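N-terminal acetyltransferase-like protein (Chaetomium thermophilum, PDB 5NNP) probably serves as the TPR-repeat auxiliary subunit of an N-terminal acetyltransferase A complex, the scaffold on which the catalytic subunit is carried. Local coordinates at residues R146-H157 and E186-I197. Numbering follows the deposited sequence.
Sequences RQNWTALAIAYH and EHSEALLYKNTI
R146 reaches across to H187 with an extended side chain, CG anti to the backbone N, and its guanidinium meets the imidazole edge to edge. NH2 donates to ND1 of H187 at 2.9 Å, nearly straight (169°) and close to both planes although these are turned 51° apart; NH1 adds a weak second bond to the same nitrogen. ND1 thus acts as acceptor, which is consistent with a neutral H187. E186 runs past R146 in the opposite direction, its OE1 3.7 Å from CD of R146. One water joins OE1 to NH2 of R146; a second donates to OE2 of E186 and weakly accepts from the backbone N of Q147. The segment axes are 12.2 Å apart and inclined by only 18°, as in near-parallel helices of a TPR-like superhelix; helix 162-175 packs against R146, A153 and H157. At the other end Y193 reaches across: its OH hydrogen-bonds ND1 of H157 at 2.6 Å, lying in the imidazole plane. The two rings meet rim to rim, centroids 5.3 Å apart. I154 crosses Y193 at about a right angle, CG1 3.9 Å from CZ. Over one face of H157 sits I197, whose CG1 makes a CH-pi contact 3.9 Å from the ring centroid, while E200 bonds NE2, and with both ring nitrogens engaged the rotation of the imidazole is set.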
# COMPACT_ATOMS: atom_id res chain seq x y z
N ARG A 146 -17.82 13.91 -21.27
CA ARG A 146 -16.74 12.97 -21.60
C ARG A 146 -16.52 11.90 -20.54
O ARG A 146 -16.21 10.77 -20.88
CB ARG A 146 -15.42 13.70 -21.87
CG ARG A 146 -14.28 12.75 -22.25
CD ARG A 146 -13.05 13.43 -22.85
NE ARG A 146 -12.17 12.46 -23.53
CZ ARG A 146 -11.14 12.78 -24.31
NH1 ARG A 146 -10.43 11.83 -24.89
NH2 ARG A 146 -10.82 14.06 -24.52
N GLN A 147 -16.68 12.24 -19.26
CA GLN A 147 -16.50 11.28 -18.16
C GLN A 147 -17.24 9.98 -18.39
O GLN A 147 -16.74 8.91 -18.08
CB GLN A 147 -17.00 11.82 -16.84
CG GLN A 147 -16.28 13.00 -16.29
CD GLN A 147 -16.96 13.49 -15.03
OE1 GLN A 147 -17.70 12.75 -14.39
NE2 GLN A 147 -16.73 14.75 -14.69
N ASN A 148 -18.46 10.09 -18.89
CA ASN A 148 -19.28 8.91 -19.08
C ASN A 148 -18.76 8.00 -20.17
O ASN A 148 -19.06 6.81 -20.13
CB ASN A 148 -20.72 9.30 -19.38
CG ASN A 148 -21.36 10.02 -18.22
OD1 ASN A 148 -21.06 9.73 -17.06
ND2 ASN A 148 -22.25 10.97 -18.51
N TRP A 149 -18.00 8.52 -21.14
CA TRP A 149 -17.40 7.66 -22.17
C TRP A 149 -16.23 6.90 -21.57
O TRP A 149 -16.12 5.67 -21.70
CB TRP A 149 -16.95 8.44 -23.39
CG TRP A 149 -18.08 9.01 -24.17
CD1 TRP A 149 -18.73 10.18 -23.93
CD2 TRP A 149 -18.71 8.43 -25.33
NE1 TRP A 149 -19.73 10.37 -24.84
CE2 TRP A 149 -19.74 9.31 -25.71
CE3 TRP A 149 -18.52 7.25 -26.07
CZ2 TRP A 149 -20.58 9.05 -26.81
CZ3 TRP A 149 -19.35 7.00 -27.15
CH2 TRP A 149 -20.37 7.89 -27.51
N THR A 150 -15.35 7.65 -20.91
CA THR A 150 -14.19 7.10 -20.23
C THR A 150 -14.57 6.02 -19.21
O THR A 150 -13.95 4.96 -19.17
CB THR A 150 -13.42 8.20 -19.52
OG1 THR A 150 -13.04 9.17 -20.49
CG2 THR A 150 -12.16 7.64 -18.82
N ALA A 151 -15.60 6.29 -18.41
CA ALA A 151 -16.13 5.34 -17.44
C ALA A 151 -16.56 4.02 -18.09
O ALA A 151 -16.24 2.95 -17.56
CB ALA A 151 -17.29 5.96 -16.68
N LEU A 152 -17.27 4.09 -19.22
CA LEU A 152 -17.69 2.88 -19.91
C LEU A 152 -16.48 2.15 -20.48
O LEU A 152 -16.43 0.93 -20.46
CB LEU A 152 -18.70 3.16 -21.03
CG LEU A 152 -19.05 1.92 -21.90
CD1 LEU A 152 -19.70 0.78 -21.10
CD2 LEU A 152 -19.87 2.26 -23.14
N ALA A 153 -15.48 2.89 -20.96
CA ALA A 153 -14.21 2.28 -21.37
C ALA A 153 -13.51 1.58 -20.18
O ALA A 153 -13.01 0.45 -20.33
CB ALA A 153 -13.31 3.32 -21.97
N ILE A 154 -13.50 2.22 -19.02
CA ILE A 154 -12.90 1.62 -17.83
C ILE A 154 -13.62 0.32 -17.43
O ILE A 154 -12.97 -0.69 -17.12
CB ILE A 154 -12.92 2.60 -16.63
CG1 ILE A 154 -11.91 3.73 -16.87
CG2 ILE A 154 -12.59 1.88 -15.35
CD1 ILE A 154 -12.28 5.01 -16.16
N ALA A 155 -14.96 0.33 -17.46
CA ALA A 155 -15.73 -0.86 -17.09
C ALA A 155 -15.40 -2.02 -18.01
O ALA A 155 -15.23 -3.16 -17.55
CB ALA A 155 -17.20 -0.57 -17.13
N TYR A 156 -15.33 -1.73 -19.31
CA TYR A 156 -14.96 -2.76 -20.28
C TYR A 156 -13.55 -3.28 -20.02
O TYR A 156 -13.31 -4.49 -20.02
CB TYR A 156 -15.04 -2.21 -21.70
CG TYR A 156 -16.41 -2.26 -22.33
CD1 TYR A 156 -17.21 -3.39 -22.23
CD2 TYR A 156 -16.88 -1.18 -23.06
CE1 TYR A 156 -18.46 -3.43 -22.84
CE2 TYR A 156 -18.12 -1.21 -23.65
CZ TYR A 156 -18.90 -2.33 -23.55
OH TYR A 156 -20.13 -2.31 -24.15
N HIS A 157 -12.63 -2.35 -19.80
CA HIS A 157 -11.23 -2.63 -19.51
C HIS A 157 -11.05 -3.54 -18.30
O HIS A 157 -10.34 -4.55 -18.37
CB HIS A 157 -10.49 -1.31 -19.29
CG HIS A 157 -9.01 -1.45 -19.19
ND1 HIS A 157 -8.20 -0.45 -18.71
CD2 HIS A 157 -8.19 -2.48 -19.50
CE1 HIS A 157 -6.94 -0.85 -18.74
NE2 HIS A 157 -6.91 -2.09 -19.21
N GLU A 186 -7.33 16.40 -19.20
CA GLU A 186 -8.25 15.29 -19.36
C GLU A 186 -7.99 14.55 -20.69
O GLU A 186 -7.88 13.33 -20.73
CB GLU A 186 -9.70 15.78 -19.30
CG GLU A 186 -10.74 14.67 -19.34
CD GLU A 186 -12.16 15.21 -19.46
OE1 GLU A 186 -12.40 16.06 -20.34
OE2 GLU A 186 -13.03 14.79 -18.67
N HIS A 187 -7.88 15.32 -21.77
CA HIS A 187 -7.60 14.73 -23.07
C HIS A 187 -6.23 14.06 -23.09
O HIS A 187 -6.09 12.96 -23.61
CB HIS A 187 -7.69 15.79 -24.17
CG HIS A 187 -7.50 15.24 -25.54
ND1 HIS A 187 -8.41 14.38 -26.13
CD2 HIS A 187 -6.51 15.41 -26.44
CE1 HIS A 187 -7.97 14.05 -27.34
NE2 HIS A 187 -6.82 14.66 -27.55
N SER A 188 -5.23 14.70 -22.50
CA SER A 188 -3.88 14.13 -22.40
C SER A 188 -3.86 12.78 -21.69
O SER A 188 -3.29 11.80 -22.19
CB SER A 188 -2.95 15.10 -21.69
OG SER A 188 -1.69 14.49 -21.44
N GLU A 189 -4.48 12.73 -20.52
CA GLU A 189 -4.64 11.50 -19.76
C GLU A 189 -5.44 10.44 -20.50
O GLU A 189 -5.13 9.25 -20.40
CB GLU A 189 -5.30 11.80 -18.41
CG GLU A 189 -4.34 12.46 -17.42
CD GLU A 189 -3.11 11.60 -17.15
OE1 GLU A 189 -3.27 10.41 -16.79
OE2 GLU A 189 -1.98 12.11 -17.30
N ALA A 190 -6.45 10.88 -21.26
CA ALA A 190 -7.26 9.94 -22.02
C ALA A 190 -6.45 9.29 -23.13
O ALA A 190 -6.65 8.12 -23.43
CB ALA A 190 -8.48 10.63 -22.60
N LEU A 191 -5.54 10.05 -23.75
CA LEU A 191 -4.66 9.49 -24.78
C LEU A 191 -3.71 8.44 -24.19
O LEU A 191 -3.53 7.36 -24.76
CB LEU A 191 -3.87 10.60 -25.45
CG LEU A 191 -4.65 11.54 -26.37
CD1 LEU A 191 -3.86 12.81 -26.63
CD2 LEU A 191 -5.01 10.87 -27.69
N LEU A 192 -3.13 8.73 -23.03
CA LEU A 192 -2.20 7.77 -22.46
C LEU A 192 -2.92 6.50 -22.00
O LEU A 192 -2.41 5.39 -22.17
CB LEU A 192 -1.43 8.40 -21.30
CG LEU A 192 -0.46 9.54 -21.64
CD1 LEU A 192 0.16 10.10 -20.36
CD2 LEU A 192 0.64 9.09 -22.62
N TYR A 193 -4.11 6.66 -21.44
CA TYR A 193 -4.88 5.50 -21.00
C TYR A 193 -5.16 4.54 -22.17
O TYR A 193 -4.90 3.33 -22.06
CB TYR A 193 -6.19 5.95 -20.34
CG TYR A 193 -7.10 4.82 -19.89
CD1 TYR A 193 -6.62 3.80 -19.08
CD2 TYR A 193 -8.44 4.78 -20.27
CE1 TYR A 193 -7.46 2.75 -18.67
CE2 TYR A 193 -9.28 3.75 -19.86
CZ TYR A 193 -8.79 2.74 -19.07
OH TYR A 193 -9.63 1.73 -18.67
N LYS A 194 -5.65 5.09 -23.28
CA LYS A 194 -5.83 4.32 -24.52
C LYS A 194 -4.52 3.66 -24.96
O LYS A 194 -4.52 2.50 -25.37
CB LYS A 194 -6.39 5.20 -25.65
CG LYS A 194 -6.45 4.49 -27.04
CD LYS A 194 -6.88 5.46 -28.18
CE LYS A 194 -6.97 4.78 -29.51
NZ LYS A 194 -7.27 5.73 -30.65
N ASN A 195 -3.42 4.41 -24.89
CA ASN A 195 -2.12 3.84 -25.25
C ASN A 195 -1.79 2.61 -24.39
O ASN A 195 -1.38 1.58 -24.92
CB ASN A 195 -0.99 4.87 -25.14
CG ASN A 195 0.32 4.36 -25.76
OD1 ASN A 195 1.16 3.77 -25.07
ND2 ASN A 195 0.50 4.58 -27.08
N THR A 196 -1.98 2.70 -23.07
CA THR A 196 -1.68 1.55 -22.24
C THR A 196 -2.59 0.39 -22.63
O THR A 196 -2.19 -0.77 -22.56
CB THR A 196 -1.82 1.85 -20.73
OG1 THR A 196 -3.17 2.17 -20.41
CG2 THR A 196 -0.91 2.98 -20.32
N ILE A 197 -3.80 0.69 -23.07
CA ILE A 197 -4.74 -0.37 -23.45
C ILE A 197 -4.28 -1.11 -24.70
O ILE A 197 -4.35 -2.34 -24.76
CB ILE A 197 -6.17 0.20 -23.64
CG1 ILE A 197 -6.76 0.49 -22.26
CG2 ILE A 197 -7.05 -0.79 -24.38
CD1 ILE A 197 -8.08 1.24 -22.27
O HOH W 1 -11.12 16.50 -22.78
O HOH W 2 -15.79 15.11 -18.65